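FACT complex subunit SPT16 (Ashbya gossypii, PDB 6A8M) probably acts in the FACT complex as a histone chaperone that destabilises and restores nucleosomes, the chain here being its N-terminal, peptidase-like part. Local coordinates at residues I6-T11 against D178-A183; D21-F26 against I66-E71; Y46-I51 against D165-L170; H53-G58 against S171-V176. All coordinates share one frame; numbering follows the deposited sequence.

Contact 1 (I6-T11 against D178-A183); sequences IIDFST and DEKEQA
The carboxylate of Asp8 is met by Lys180 NZ on the anti side of OD2, slightly off the plane, and by Thr11 OG1 over the face to which that ammonium tilts. Lys180 NZ comes to Asp8 OD2 at 2.9 Å, only 21° out of the plane, and forms a salt bridge. The Thr11 hydroxyl donates to the same OD2 from well above the plane. At the other oxygen, OD1, Ser10 OG donates to the syn lone pair (3.0 Å), while the backbone N of Thr11 comes from above the plane at 3.3 Å. Asp8 thus caps helix 9-22 and pairs with a cation as well, a double task suited to a short acid. Lysine suits the other side because its long chain, kinked once at chi3 (62°), spans a wide backbone gap. Beside this pair a water donates to Thr11 OG1 (3.0 Å) and to Asp178 OD2. Asp178 and Glu181 form a capping box at the next helix, each accepting from the other's backbone N at 2.9 Å. The contact therefore joins the N-terminal starts of helices 9-22 and 179-208 at the surface; Ile7 and Phe9 pack against helix 79-95, and Gln182 touches strand 412-424.

Contact 2 (D21-F26 against I66-E71); sequences DRFPSF and IAVFKE
Phe23 pushes the CE2–CZ end of its ring against Val68 and the backbone that follows it. Ring atom CE2 lies 3.9 Å from CG1 of Val68, the two side chains running past one another in opposed senses, and Phe23 CZ lies equally far, 3.9 Å, from the carbonyl O of Val68. The ring's rim meets the backbone: CE2 comes 4.0 Å from Phe69 C, with Lys70 N also close to the plane. The contact is van der Waals packing in the main, for which a flat, apolar ring beside a beta-branched strand residue is well suited. What sets the ring in place begins with its own torsion: CG stands between the backbone N and the carbonyl carbon (chi1 85°). Pro24 CD lies over one face, toward the rim, 3.4 Å above the plane. The chain turns here in a 3-10 segment, with Phe26 N bonded to Phe23 O at 2.9 Å, which brings the Phe26 ring round so that Phe23 CA sits over its centre. Further out, Leu33 and Pro30 also touch Phe23, and Arg20 NH1 donates to Lys70 O. Val68 faces Phe23, whereas the side chain of Phe69 points away and packs on helix 113-128. Successive side chains of an extended chain point to opposite sides, and here this lets helices 9-22 and 113-128 pack on the two faces of the N-terminal lobe's mixed sheet, an alpha/beta layering.

Contact 3 (Y46-I51 against D165-L170); sequences YQKTTI and DVSLGL
Ser167, the residue that meets Lys48 across the contact, is fixed by its own backbone N, which donates to Asp165 OD2 at 2.9 Å and 156°, from above the carboxylate plane. This Asx turn fixes the backbone of Ser167; its hydroxyl then lies beside the lysine ammonium. Lys48 NZ is modelled 2.5 Å from Ser167 OG, a separation doubtful as an exact value. Two bends carry the amino group there, at chi2 (-62°) and chi4 (52°), so a long flexible chain is folded up rather than stretched. The base of the same side chain does different work: Lys48 CB faces Leu170 CD1 at a loose 4.5 Å, Leu170 standing about one turn further along the partner helix. Lysine suits this position because its methylene chain can pass an apolar neighbour on the way to a polar one. The carboxylate of Asp165 stands 5.5 Å from the ammonium, measured from OD2 to NZ; too far for an ion pair, it would still probably temper the positive charge beside a helix N terminus. Asp165 OD1 in turn accepts from Thr136. On the other side, Asp138 accepts from the backbone N atoms of Lys48 and Thr49. Two helix starts thus lie side by side, and Asp165 makes the Asx turn that leads the chain from edge strand 162-165 of the N-terminal lobe's sheet into helix 167-174.

Contact 4 (H53-G58 against S171-V176); sequences HNWLLG and SSLWAV
Trp55 and Trp174 meet in a T-shaped stack so close that it forms the tight heart of the contact. The CD1–NE1 edge of Trp174 is directed at one face of Trp55: Trp174 CD1 lies 3.2 Å from Trp55 CD2, and Trp174 NE1 lies 3.3 Å from Trp55 CE3. The five-membered rings have centroids 4.3 Å apart and planes at 66°. Leu173 closes in on the benzene end, its CD2 3.5 Å from Trp55 CZ3 and its CG 3.5 Å from Trp55 CH2, its side chain running nearly perpendicular to that of Trp55. Trp55 reaches this position because its CG is anti to the backbone N (chi1 -170°), which extends the indole toward the partner helix. At the N-H edge of the same indole the link is looser. There a water lying in the indole plane accepts from Trp55 NE1 at 2.9 Å and lies 3.0 Å from Val176 O, to which it can donate, though other acceptors compete for its protons. Tryptophan thus suits the site twice over, with a broad face for packing and one N-H for the water. An edge of polarised C-H and N-H groups set against an electron-rich face implies that weak electrostatic attraction probably supplements dispersion in this buried core.

From the N terminus, 6-11 opens the widest loop, which contact 1 closes at 178-183; the other three contacts all lie within it. Contact 2 closes the shortest, from 21-26, on helix 9-22 and the turn after it, to strand 64-68. Before that loop ends, 46-51 and 53-58 have begun contacts 3 and 4, so contact 2 crosses both. These two also cross each other, as they join successive parts of helices 48-57 and 167-174. Phe26 of contact 2 packs on Gly169 of contact 3, and Ile51 of contact 3 on Trp174 of contact 4. Contacts 2 to 4 bind helices to the N-terminal lobe's sheet and to one another, while contact 1 links that lobe to helix 179-208.

Contact 1 (I6-T11 against D178-A183)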
loop_
_atom_site.group_PDB
_atom_site.type_symbol
_atom_site.label_atom_id
_atom_site.label_comp_id
_atom_site.label_asym_id
_atom_site.label_seq_id
_atom_site.Cartn_x
_atom_site.Cartn_y
_atom_site.Cartn_z
ATOM N N ILE A 6 12.076 -16.805 -8.443
ATOM C CA ILE A 6 12.034 -17.983 -7.584
ATOM C C ILE A 6 10.957 -17.743 -6.541
ATOM O O ILE A 6 11.039 -16.776 -5.772
ATOM C CB ILE A 6 13.382 -18.269 -6.901
ATOM C CG1 ILE A 6 14.438 -18.703 -7.928
ATOM C CG2 ILE A 6 13.203 -19.334 -5.823
ATOM C CD1 ILE A 6 14.399 -20.183 -8.263
ATOM N N ILE A 7 9.954 -18.614 -6.509
ATOM C CA ILE A 7 8.863 -18.462 -5.559
ATOM C C ILE A 7 9.279 -19.057 -4.222
ATOM O O ILE A 7 9.815 -20.168 -4.162
ATOM C CB ILE A 7 7.578 -19.107 -6.102
ATOM C CG1 ILE A 7 6.961 -18.180 -7.152
ATOM C CG2 ILE A 7 6.582 -19.356 -4.984
ATOM C CD1 ILE A 7 6.596 -18.887 -8.420
ATOM N N ASP A 8 9.082 -18.290 -3.157
ATOM C CA ASP A 8 9.290 -18.744 -1.783
ATOM C C ASP A 8 8.115 -19.637 -1.409
ATOM O O ASP A 8 7.016 -19.151 -1.124
ATOM C CB ASP A 8 9.406 -17.533 -0.856
ATOM C CG ASP A 8 9.561 -17.912 0.607
ATOM O OD1 ASP A 8 9.519 -19.115 0.941
ATOM O OD2 ASP A 8 9.715 -16.985 1.437
ATOM N N PHE A 9 8.338 -20.952 -1.398
ATOM C CA PHE A 9 7.228 -21.876 -1.220
ATOM C C PHE A 9 6.851 -22.124 0.239
ATOM O O PHE A 9 5.738 -22.589 0.497
ATOM C CB PHE A 9 7.525 -23.195 -1.942
ATOM C CG PHE A 9 6.806 -23.311 -3.245
ATOM C CD1 PHE A 9 5.490 -23.750 -3.273
ATOM C CD2 PHE A 9 7.407 -22.907 -4.429
ATOM C CE1 PHE A 9 4.789 -23.821 -4.468
ATOM C CE2 PHE A 9 6.715 -22.979 -5.631
ATOM C CZ PHE A 9 5.407 -23.436 -5.648
ATOM N N SER A 10 7.719 -21.844 1.211
ATOM C CA SER A 10 7.220 -21.926 2.582
ATOM C C SER A 10 6.269 -20.771 2.853
ATOM O O SER A 10 5.241 -20.937 3.508
ATOM C CB SER A 10 8.371 -21.948 3.592
ATOM O OG SER A 10 9.221 -20.828 3.444
ATOM N N THR A 11 6.584 -19.604 2.297
ATOM C CA THR A 11 5.710 -18.449 2.392
ATOM C C THR A 11 4.407 -18.682 1.626
ATOM O O THR A 11 3.315 -18.382 2.129
ATOM C CB THR A 11 6.471 -17.235 1.860
ATOM O OG1 THR A 11 7.571 -16.942 2.743
ATOM C CG2 THR A 11 5.592 -16.072 1.780
ATOM N N ASP A 178 4.870 -10.484 8.282
ATOM C CA ASP A 178 5.779 -11.459 8.862
ATOM C C ASP A 178 7.184 -10.876 8.851
ATOM O O ASP A 178 7.391 -9.724 8.468
ATOM C CB ASP A 178 5.672 -12.815 8.146
ATOM C CG ASP A 178 6.218 -12.823 6.723
ATOM O OD1 ASP A 178 6.973 -11.923 6.328
ATOM O OD2 ASP A 178 5.893 -13.797 5.992
ATOM N N GLU A 179 8.152 -11.675 9.288
ATOM C CA GLU A 179 9.525 -11.191 9.427
ATOM C C GLU A 179 10.057 -10.638 8.110
ATOM O O GLU A 179 10.672 -9.557 8.070
ATOM C CB GLU A 179 10.413 -12.332 9.912
ATOM C CG GLU A 179 11.070 -12.098 11.236
ATOM C CD GLU A 179 12.080 -13.192 11.558
ATOM O OE1 GLU A 179 13.289 -12.884 11.633
ATOM O OE2 GLU A 179 11.667 -14.365 11.709
ATOM N N LYS A 180 9.853 -11.387 7.024
ATOM C CA LYS A 180 10.379 -10.985 5.725
ATOM C C LYS A 180 9.720 -9.699 5.255
ATOM O O LYS A 180 10.392 -8.780 4.769
ATOM C CB LYS A 180 10.161 -12.114 4.719
ATOM C CG LYS A 180 10.706 -11.831 3.352
ATOM C CD LYS A 180 10.484 -13.000 2.373
ATOM C CE LYS A 180 9.006 -13.309 2.143
ATOM N NZ LYS A 180 8.803 -14.271 0.996
ATOM N N GLU A 181 8.399 -9.616 5.406
ATOM C CA GLU A 181 7.677 -8.433 4.964
ATOM C C GLU A 181 8.120 -7.206 5.731
ATOM O O GLU A 181 8.213 -6.113 5.160
ATOM C CB GLU A 181 6.183 -8.652 5.152
ATOM C CG GLU A 181 5.643 -9.807 4.306
ATOM C CD GLU A 181 4.153 -10.029 4.512
ATOM O OE1 GLU A 181 3.376 -9.811 3.567
ATOM O OE2 GLU A 181 3.758 -10.408 5.623
ATOM N N GLN A 182 8.340 -7.351 7.043
ATOM C CA GLN A 182 8.790 -6.203 7.818
ATOM C C GLN A 182 10.154 -5.713 7.314
ATOM O O GLN A 182 10.384 -4.503 7.237
ATOM C CB GLN A 182 8.821 -6.551 9.306
ATOM C CG GLN A 182 7.412 -6.788 9.907
ATOM C CD GLN A 182 7.462 -6.889 11.405
ATOM O OE1 GLN A 182 8.290 -6.239 12.050
ATOM N NE2 GLN A 182 6.561 -7.684 11.983
ATOM N N ALA A 183 11.024 -6.635 6.883
ATOM C CA ALA A 183 12.309 -6.231 6.317
ATOM C C ALA A 183 12.107 -5.461 5.016
ATOM O O ALA A 183 12.709 -4.402 4.814
ATOM C CB ALA A 183 13.199 -7.457 6.093
HETATM O O HOH W 1 7.784 -15.165 5.126
#

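Contact 2 (D21-F26 against I66-E71)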
loop_
_atom_site.group_PDB
_atom_site.type_symbol
_atom_site.label_atom_id
_atom_site.label_comp_id
_atom_site.label_asym_id
_atom_site.label_seq_id
_atom_site.Cartn_x
_atom_site.Cartn_y
_atom_site.Cartn_z
ATOM N N ASP A 21 -7.956 -21.304 5.579
ATOM C CA ASP A 21 -8.524 -21.368 6.924
ATOM C C ASP A 21 -9.520 -20.244 7.171
ATOM O O ASP A 21 -10.554 -20.456 7.813
ATOM C CB ASP A 21 -7.403 -21.333 7.959
ATOM C CG ASP A 21 -6.564 -22.585 7.927
ATOM O OD1 ASP A 21 -7.066 -23.598 7.398
ATOM O OD2 ASP A 21 -5.418 -22.554 8.413
ATOM N N ARG A 22 -9.252 -19.051 6.635
ATOM C CA ARG A 22 -9.993 -17.866 7.053
ATOM C C ARG A 22 -11.184 -17.530 6.168
ATOM O O ARG A 22 -12.145 -16.921 6.660
ATOM C CB ARG A 22 -9.056 -16.654 7.115
ATOM C CG ARG A 22 -9.637 -15.455 7.858
ATOM C CD ARG A 22 -9.332 -15.524 9.350
ATOM N NE ARG A 22 -7.971 -15.064 9.637
ATOM C CZ ARG A 22 -7.615 -13.781 9.724
ATOM N NH1 ARG A 22 -6.353 -13.450 9.989
ATOM N NH2 ARG A 22 -8.517 -12.823 9.548
ATOM N N PHE A 23 -11.177 -17.922 4.878
ATOM C CA PHE A 23 -12.191 -17.363 3.990
ATOM C C PHE A 23 -13.635 -17.786 4.298
ATOM O O PHE A 23 -14.536 -16.971 4.086
ATOM C CB PHE A 23 -11.832 -17.624 2.503
ATOM C CG PHE A 23 -12.263 -18.971 1.947
ATOM C CD1 PHE A 23 -13.595 -19.234 1.623
ATOM C CD2 PHE A 23 -11.323 -19.953 1.680
ATOM C CE1 PHE A 23 -13.989 -20.450 1.105
ATOM C CE2 PHE A 23 -11.712 -21.188 1.163
ATOM C CZ PHE A 23 -13.043 -21.436 0.867
ATOM N N PRO A 24 -13.937 -19.008 4.767
ATOM C CA PRO A 24 -15.356 -19.346 4.963
ATOM C C PRO A 24 -16.048 -18.477 5.997
ATOM O O PRO A 24 -17.277 -18.341 5.935
ATOM C CB PRO A 24 -15.317 -20.824 5.385
ATOM C CG PRO A 24 -14.022 -21.345 4.788
ATOM C CD PRO A 24 -13.076 -20.186 4.999
ATOM N N SER A 25 -15.306 -17.876 6.929
ATOM C CA SER A 25 -15.870 -16.956 7.912
ATOM C C SER A 25 -15.748 -15.485 7.502
ATOM O O SER A 25 -16.083 -14.601 8.305
ATOM C CB SER A 25 -15.211 -17.168 9.274
ATOM O OG SER A 25 -13.859 -16.775 9.237
ATOM N N PHE A 26 -15.260 -15.198 6.292
ATOM C CA PHE A 26 -15.471 -13.873 5.722
ATOM C C PHE A 26 -16.958 -13.531 5.749
ATOM O O PHE A 26 -17.822 -14.412 5.686
ATOM C CB PHE A 26 -14.974 -13.794 4.276
ATOM C CG PHE A 26 -13.477 -13.807 4.132
ATOM C CD1 PHE A 26 -12.647 -13.761 5.244
ATOM C CD2 PHE A 26 -12.902 -13.855 2.869
ATOM C CE1 PHE A 26 -11.264 -13.761 5.096
ATOM C CE2 PHE A 26 -11.519 -13.859 2.717
ATOM C CZ PHE A 26 -10.702 -13.806 3.828
ATOM N N ILE A 66 -6.907 -18.388 -10.051
ATOM C CA ILE A 66 -6.689 -19.109 -8.813
ATOM C C ILE A 66 -8.037 -19.241 -8.118
ATOM O O ILE A 66 -8.698 -18.232 -7.856
ATOM C CB ILE A 66 -5.690 -18.387 -7.891
ATOM C CG1 ILE A 66 -4.365 -18.134 -8.619
ATOM C CG2 ILE A 66 -5.527 -19.151 -6.559
ATOM C CD1 ILE A 66 -3.370 -17.238 -7.826
ATOM N N ALA A 67 -8.436 -20.465 -7.811
ATOM C CA ALA A 67 -9.654 -20.709 -7.055
ATOM C C ALA A 67 -9.310 -21.503 -5.809
ATOM O O ALA A 67 -8.465 -22.400 -5.857
ATOM C CB ALA A 67 -10.694 -21.456 -7.883
ATOM N N VAL A 68 -9.960 -21.166 -4.694
ATOM C CA VAL A 68 -9.624 -21.739 -3.392
ATOM C C VAL A 68 -10.857 -22.410 -2.806
ATOM O O VAL A 68 -11.962 -21.866 -2.881
ATOM C CB VAL A 68 -9.087 -20.677 -2.407
ATOM C CG1 VAL A 68 -8.553 -21.370 -1.179
ATOM C CG2 VAL A 68 -7.972 -19.804 -3.066
ATOM N N PHE A 69 -10.656 -23.594 -2.220
ATOM C CA PHE A 69 -11.712 -24.400 -1.613
ATOM C C PHE A 69 -11.215 -24.939 -0.276
ATOM O O PHE A 69 -10.022 -24.873 0.034
ATOM C CB PHE A 69 -12.114 -25.577 -2.518
ATOM C CG PHE A 69 -12.398 -25.188 -3.934
ATOM C CD1 PHE A 69 -11.377 -25.086 -4.865
ATOM C CD2 PHE A 69 -13.699 -24.950 -4.346
ATOM C CE1 PHE A 69 -11.649 -24.715 -6.171
ATOM C CE2 PHE A 69 -13.972 -24.595 -5.644
ATOM C CZ PHE A 69 -12.955 -24.473 -6.557
ATOM N N LYS A 70 -12.131 -25.519 0.511
ATOM C CA LYS A 70 -11.706 -26.184 1.746
ATOM C C LYS A 70 -10.634 -27.234 1.478
ATOM O O LYS A 70 -9.628 -27.314 2.202
ATOM C CB LYS A 70 -12.898 -26.837 2.451
ATOM C CG LYS A 70 -12.464 -27.754 3.617
ATOM C CD LYS A 70 -13.623 -28.370 4.400
ATOM C CE LYS A 70 -13.046 -29.370 5.427
ATOM N NZ LYS A 70 -14.009 -29.945 6.404
ATOM N N GLU A 71 -10.816 -28.045 0.443
ATOM C CA GLU A 71 -9.972 -29.219 0.254
ATOM C C GLU A 71 -8.882 -29.017 -0.791
ATOM O O GLU A 71 -8.120 -29.958 -1.060
ATOM C CB GLU A 71 -10.828 -30.441 -0.125
ATOM C CG GLU A 71 -12.132 -30.606 0.673
ATOM C CD GLU A 71 -11.939 -31.100 2.110
ATOM O OE1 GLU A 71 -12.927 -31.621 2.682
ATOM O OE2 GLU A 71 -10.819 -30.977 2.669
#

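Contact 3 (Y46-I51 against D165-L170)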
loop_
_atom_site.group_PDB
_atom_site.type_symbol
_atom_site.label_atom_id
_atom_site.label_comp_id
_atom_site.label_asym_id
_atom_site.label_seq_id
_atom_site.Cartn_x
_atom_site.Cartn_y
_atom_site.Cartn_z
ATOM N N TYR A 46 -2.607 -1.864 -7.453
ATOM C CA TYR A 46 -3.146 -2.207 -6.141
ATOM C C TYR A 46 -4.512 -2.881 -6.223
ATOM O O TYR A 46 -5.271 -2.837 -5.245
ATOM C CB TYR A 46 -3.225 -0.959 -5.250
ATOM C CG TYR A 46 -1.870 -0.271 -5.114
ATOM C CD1 TYR A 46 -0.775 -0.955 -4.612
ATOM C CD2 TYR A 46 -1.688 1.040 -5.532
ATOM C CE1 TYR A 46 0.484 -0.343 -4.506
ATOM C CE2 TYR A 46 -0.450 1.657 -5.418
ATOM C CZ TYR A 46 0.619 0.971 -4.917
ATOM O OH TYR A 46 1.831 1.606 -4.822
ATOM N N GLN A 47 -4.844 -3.502 -7.353
ATOM C CA GLN A 47 -6.068 -4.299 -7.414
ATOM C C GLN A 47 -5.921 -5.532 -6.521
ATOM O O GLN A 47 -4.821 -6.052 -6.308
ATOM C CB GLN A 47 -6.389 -4.715 -8.851
ATOM C CG GLN A 47 -6.669 -3.511 -9.782
ATOM C CD GLN A 47 -7.418 -3.882 -11.039
ATOM O OE1 GLN A 47 -8.630 -3.701 -11.111
ATOM N NE2 GLN A 47 -6.703 -4.399 -12.040
ATOM N N LYS A 48 -7.050 -5.987 -5.972
ATOM C CA LYS A 48 -6.969 -7.021 -4.947
ATOM C C LYS A 48 -6.348 -8.293 -5.490
ATOM O O LYS A 48 -5.607 -8.985 -4.780
ATOM C CB LYS A 48 -8.352 -7.305 -4.370
ATOM C CG LYS A 48 -8.992 -6.085 -3.750
ATOM C CD LYS A 48 -8.194 -5.562 -2.580
ATOM C CE LYS A 48 -8.752 -4.185 -2.128
ATOM N NZ LYS A 48 -10.228 -4.204 -1.887
ATOM N N THR A 49 -6.639 -8.628 -6.744
ATOM C CA THR A 49 -6.107 -9.874 -7.286
ATOM C C THR A 49 -4.607 -9.781 -7.487
ATOM O O THR A 49 -3.875 -10.740 -7.200
ATOM C CB THR A 49 -6.812 -10.223 -8.595
ATOM O OG1 THR A 49 -8.214 -10.343 -8.334
ATOM C CG2 THR A 49 -6.296 -11.530 -9.124
ATOM N N THR A 50 -4.129 -8.621 -7.941
ATOM C CA THR A 50 -2.688 -8.403 -8.050
ATOM C C THR A 50 -2.021 -8.442 -6.690
ATOM O O THR A 50 -0.952 -9.041 -6.532
ATOM C CB THR A 50 -2.412 -7.067 -8.743
ATOM O OG1 THR A 50 -2.963 -7.096 -10.059
ATOM C CG2 THR A 50 -0.887 -6.780 -8.806
ATOM N N ILE A 51 -2.634 -7.804 -5.687
ATOM C CA ILE A 51 -2.087 -7.880 -4.334
ATOM C C ILE A 51 -2.014 -9.335 -3.888
ATOM O O ILE A 51 -0.995 -9.788 -3.362
ATOM C CB ILE A 51 -2.927 -7.026 -3.369
ATOM C CG1 ILE A 51 -2.830 -5.551 -3.746
ATOM C CG2 ILE A 51 -2.461 -7.216 -1.927
ATOM C CD1 ILE A 51 -3.856 -4.686 -3.010
ATOM N N ASP A 165 -18.208 -9.955 -2.272
ATOM C CA ASP A 165 -16.931 -9.252 -2.249
ATOM C C ASP A 165 -16.140 -9.623 -1.001
ATOM O O ASP A 165 -16.696 -9.730 0.094
ATOM C CB ASP A 165 -17.104 -7.745 -2.288
ATOM C CG ASP A 165 -15.783 -7.046 -2.483
ATOM O OD1 ASP A 165 -15.311 -6.989 -3.642
ATOM O OD2 ASP A 165 -15.199 -6.607 -1.474
ATOM N N VAL A 166 -14.830 -9.815 -1.163
ATOM C CA VAL A 166 -14.038 -10.287 -0.034
ATOM C C VAL A 166 -12.970 -9.265 0.363
ATOM O O VAL A 166 -11.967 -9.622 0.979
ATOM C CB VAL A 166 -13.408 -11.666 -0.340
ATOM C CG1 VAL A 166 -14.482 -12.710 -0.549
ATOM C CG2 VAL A 166 -12.495 -11.590 -1.577
ATOM N N SER A 167 -13.193 -7.976 0.065
ATOM C CA SER A 167 -12.175 -6.972 0.388
ATOM C C SER A 167 -11.869 -6.931 1.882
ATOM O O SER A 167 -10.704 -6.876 2.280
ATOM C CB SER A 167 -12.605 -5.587 -0.090
ATOM O OG SER A 167 -12.400 -5.462 -1.484
ATOM N N LEU A 168 -12.904 -6.908 2.730
ATOM C CA LEU A 168 -12.628 -6.809 4.161
ATOM C C LEU A 168 -11.885 -8.040 4.644
ATOM O O LEU A 168 -10.943 -7.937 5.443
ATOM C CB LEU A 168 -13.928 -6.626 4.952
ATOM C CG LEU A 168 -13.822 -6.668 6.486
ATOM C CD1 LEU A 168 -12.948 -5.534 7.025
ATOM C CD2 LEU A 168 -15.205 -6.600 7.142
ATOM N N GLY A 169 -12.290 -9.214 4.160
ATOM C CA GLY A 169 -11.634 -10.441 4.580
ATOM C C GLY A 169 -10.172 -10.483 4.174
ATOM O O GLY A 169 -9.308 -10.856 4.970
ATOM N N LEU A 170 -9.875 -10.113 2.927
ATOM C CA LEU A 170 -8.481 -10.104 2.499
ATOM C C LEU A 170 -7.670 -9.085 3.287
ATOM O O LEU A 170 -6.525 -9.356 3.676
ATOM C CB LEU A 170 -8.400 -9.832 0.996
ATOM C CG LEU A 170 -8.939 -10.958 0.096
ATOM C CD1 LEU A 170 -9.026 -10.540 -1.360
ATOM C CD2 LEU A 170 -8.143 -12.238 0.232
#

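Contact 4 (H53-G58 against S171-V176)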
loop_
_atom_site.group_PDB
_atom_site.type_symbol
_atom_site.label_atom_id
_atom_site.label_comp_id
_atom_site.label_asym_id
_atom_site.label_seq_id
_atom_site.Cartn_x
_atom_site.Cartn_y
_atom_site.Cartn_z
ATOM N N HIS A 53 -1.694 -12.012 -5.665
ATOM C CA HIS A 53 -0.557 -12.672 -6.315
ATOM C C HIS A 53 0.750 -12.287 -5.649
ATOM O O HIS A 53 1.596 -13.147 -5.379
ATOM C CB HIS A 53 -0.493 -12.332 -7.803
ATOM C CG HIS A 53 -1.486 -13.080 -8.622
ATOM N ND1 HIS A 53 -1.226 -13.494 -9.906
ATOM C CD2 HIS A 53 -2.746 -13.488 -8.341
ATOM C CE1 HIS A 53 -2.281 -14.133 -10.384
ATOM N NE2 HIS A 53 -3.224 -14.130 -9.457
ATOM N N ASN A 54 0.925 -10.995 -5.369
ATOM C CA ASN A 54 2.159 -10.548 -4.746
ATOM C C ASN A 54 2.322 -11.187 -3.384
ATOM O O ASN A 54 3.435 -11.568 -2.995
ATOM C CB ASN A 54 2.170 -9.029 -4.641
ATOM C CG ASN A 54 2.399 -8.361 -5.973
ATOM O OD1 ASN A 54 2.988 -8.954 -6.875
ATOM N ND2 ASN A 54 1.964 -7.112 -6.095
ATOM N N TRP A 55 1.207 -11.346 -2.662
ATOM C CA TRP A 55 1.231 -11.962 -1.335
ATOM C C TRP A 55 1.515 -13.460 -1.416
ATOM O O TRP A 55 2.390 -13.977 -0.711
ATOM C CB TRP A 55 -0.107 -11.707 -0.626
ATOM C CG TRP A 55 -0.135 -12.072 0.843
ATOM C CD1 TRP A 55 0.650 -11.540 1.846
ATOM C CD2 TRP A 55 -0.999 -13.023 1.477
ATOM N NE1 TRP A 55 0.320 -12.112 3.049
ATOM C CE2 TRP A 55 -0.698 -13.008 2.855
ATOM C CE3 TRP A 55 -2.021 -13.861 1.017
ATOM C CZ2 TRP A 55 -1.351 -13.831 3.774
ATOM C CZ3 TRP A 55 -2.678 -14.670 1.925
ATOM C CH2 TRP A 55 -2.334 -14.658 3.295
ATOM N N LEU A 56 0.791 -14.181 -2.276
ATOM C CA LEU A 56 0.973 -15.631 -2.310
ATOM C C LEU A 56 2.288 -16.021 -2.965
ATOM O O LEU A 56 2.970 -16.951 -2.503
ATOM C CB LEU A 56 -0.185 -16.292 -3.067
ATOM C CG LEU A 56 -1.579 -16.308 -2.443
ATOM C CD1 LEU A 56 -2.506 -16.948 -3.459
ATOM C CD2 LEU A 56 -1.631 -17.051 -1.103
ATOM N N LEU A 57 2.641 -15.341 -4.061
ATOM C CA LEU A 57 3.688 -15.782 -4.969
ATOM C C LEU A 57 4.913 -14.890 -4.968
ATOM O O LEU A 57 5.991 -15.360 -5.352
ATOM C CB LEU A 57 3.149 -15.847 -6.405
ATOM C CG LEU A 57 1.924 -16.740 -6.561
ATOM C CD1 LEU A 57 1.256 -16.468 -7.905
ATOM C CD2 LEU A 57 2.307 -18.198 -6.410
ATOM N N GLY A 58 4.778 -13.630 -4.550
ATOM C CA GLY A 58 5.847 -12.660 -4.682
ATOM C C GLY A 58 5.881 -11.951 -6.011
ATOM O O GLY A 58 6.682 -11.024 -6.178
ATOM N N SER A 171 -8.244 -7.908 3.544
ATOM C CA SER A 171 -7.521 -6.890 4.305
ATOM C C SER A 171 -7.103 -7.420 5.677
ATOM O O SER A 171 -5.956 -7.230 6.108
ATOM C CB SER A 171 -8.388 -5.642 4.449
ATOM O OG SER A 171 -7.874 -4.778 5.448
ATOM N N SER A 172 -8.035 -8.074 6.389
ATOM C CA SER A 172 -7.708 -8.658 7.689
ATOM C C SER A 172 -6.661 -9.757 7.561
ATOM O O SER A 172 -5.775 -9.886 8.412
ATOM C CB SER A 172 -8.971 -9.214 8.343
ATOM O OG SER A 172 -9.953 -8.202 8.442
ATOM N N LEU A 173 -6.756 -10.574 6.513
ATOM C CA LEU A 173 -5.810 -11.670 6.341
ATOM C C LEU A 173 -4.397 -11.154 6.081
ATOM O O LEU A 173 -3.422 -11.741 6.569
ATOM C CB LEU A 173 -6.281 -12.561 5.198
ATOM C CG LEU A 173 -5.409 -13.714 4.729
ATOM C CD1 LEU A 173 -5.572 -14.894 5.662
ATOM C CD2 LEU A 173 -5.819 -14.069 3.309
ATOM N N TRP A 174 -4.269 -10.059 5.321
ATOM C CA TRP A 174 -2.983 -9.490 4.889
ATOM C C TRP A 174 -2.339 -8.588 5.924
ATOM O O TRP A 174 -1.171 -8.217 5.756
ATOM C CB TRP A 174 -3.154 -8.629 3.615
ATOM C CG TRP A 174 -3.474 -9.380 2.423
ATOM C CD1 TRP A 174 -3.139 -10.672 2.152
ATOM C CD2 TRP A 174 -4.222 -8.914 1.311
ATOM N NE1 TRP A 174 -3.642 -11.039 0.919
ATOM C CE2 TRP A 174 -4.317 -9.980 0.390
ATOM C CE3 TRP A 174 -4.833 -7.705 1.005
ATOM C CZ2 TRP A 174 -4.986 -9.860 -0.825
ATOM C CZ3 TRP A 174 -5.480 -7.582 -0.204
ATOM C CH2 TRP A 174 -5.559 -8.664 -1.103
ATOM N N ALA A 175 -3.076 -8.188 6.960
ATOM C CA ALA A 175 -2.670 -7.042 7.771
ATOM C C ALA A 175 -1.317 -7.274 8.445
ATOM O O ALA A 175 -0.414 -6.433 8.369
ATOM C CB ALA A 175 -3.746 -6.765 8.827
ATOM N N VAL A 176 -1.176 -8.392 9.135
ATOM C CA VAL A 176 0.004 -8.632 9.955
ATOM C C VAL A 176 1.169 -8.998 9.044
ATOM O O VAL A 176 1.046 -9.871 8.176
ATOM C CB VAL A 176 -0.269 -9.732 10.988
ATOM C CG1 VAL A 176 1.043 -10.232 11.597
ATOM C CG2 VAL A 176 -1.238 -9.223 12.071
HETATM O O HOH W 2 1.463 -11.536 5.684
#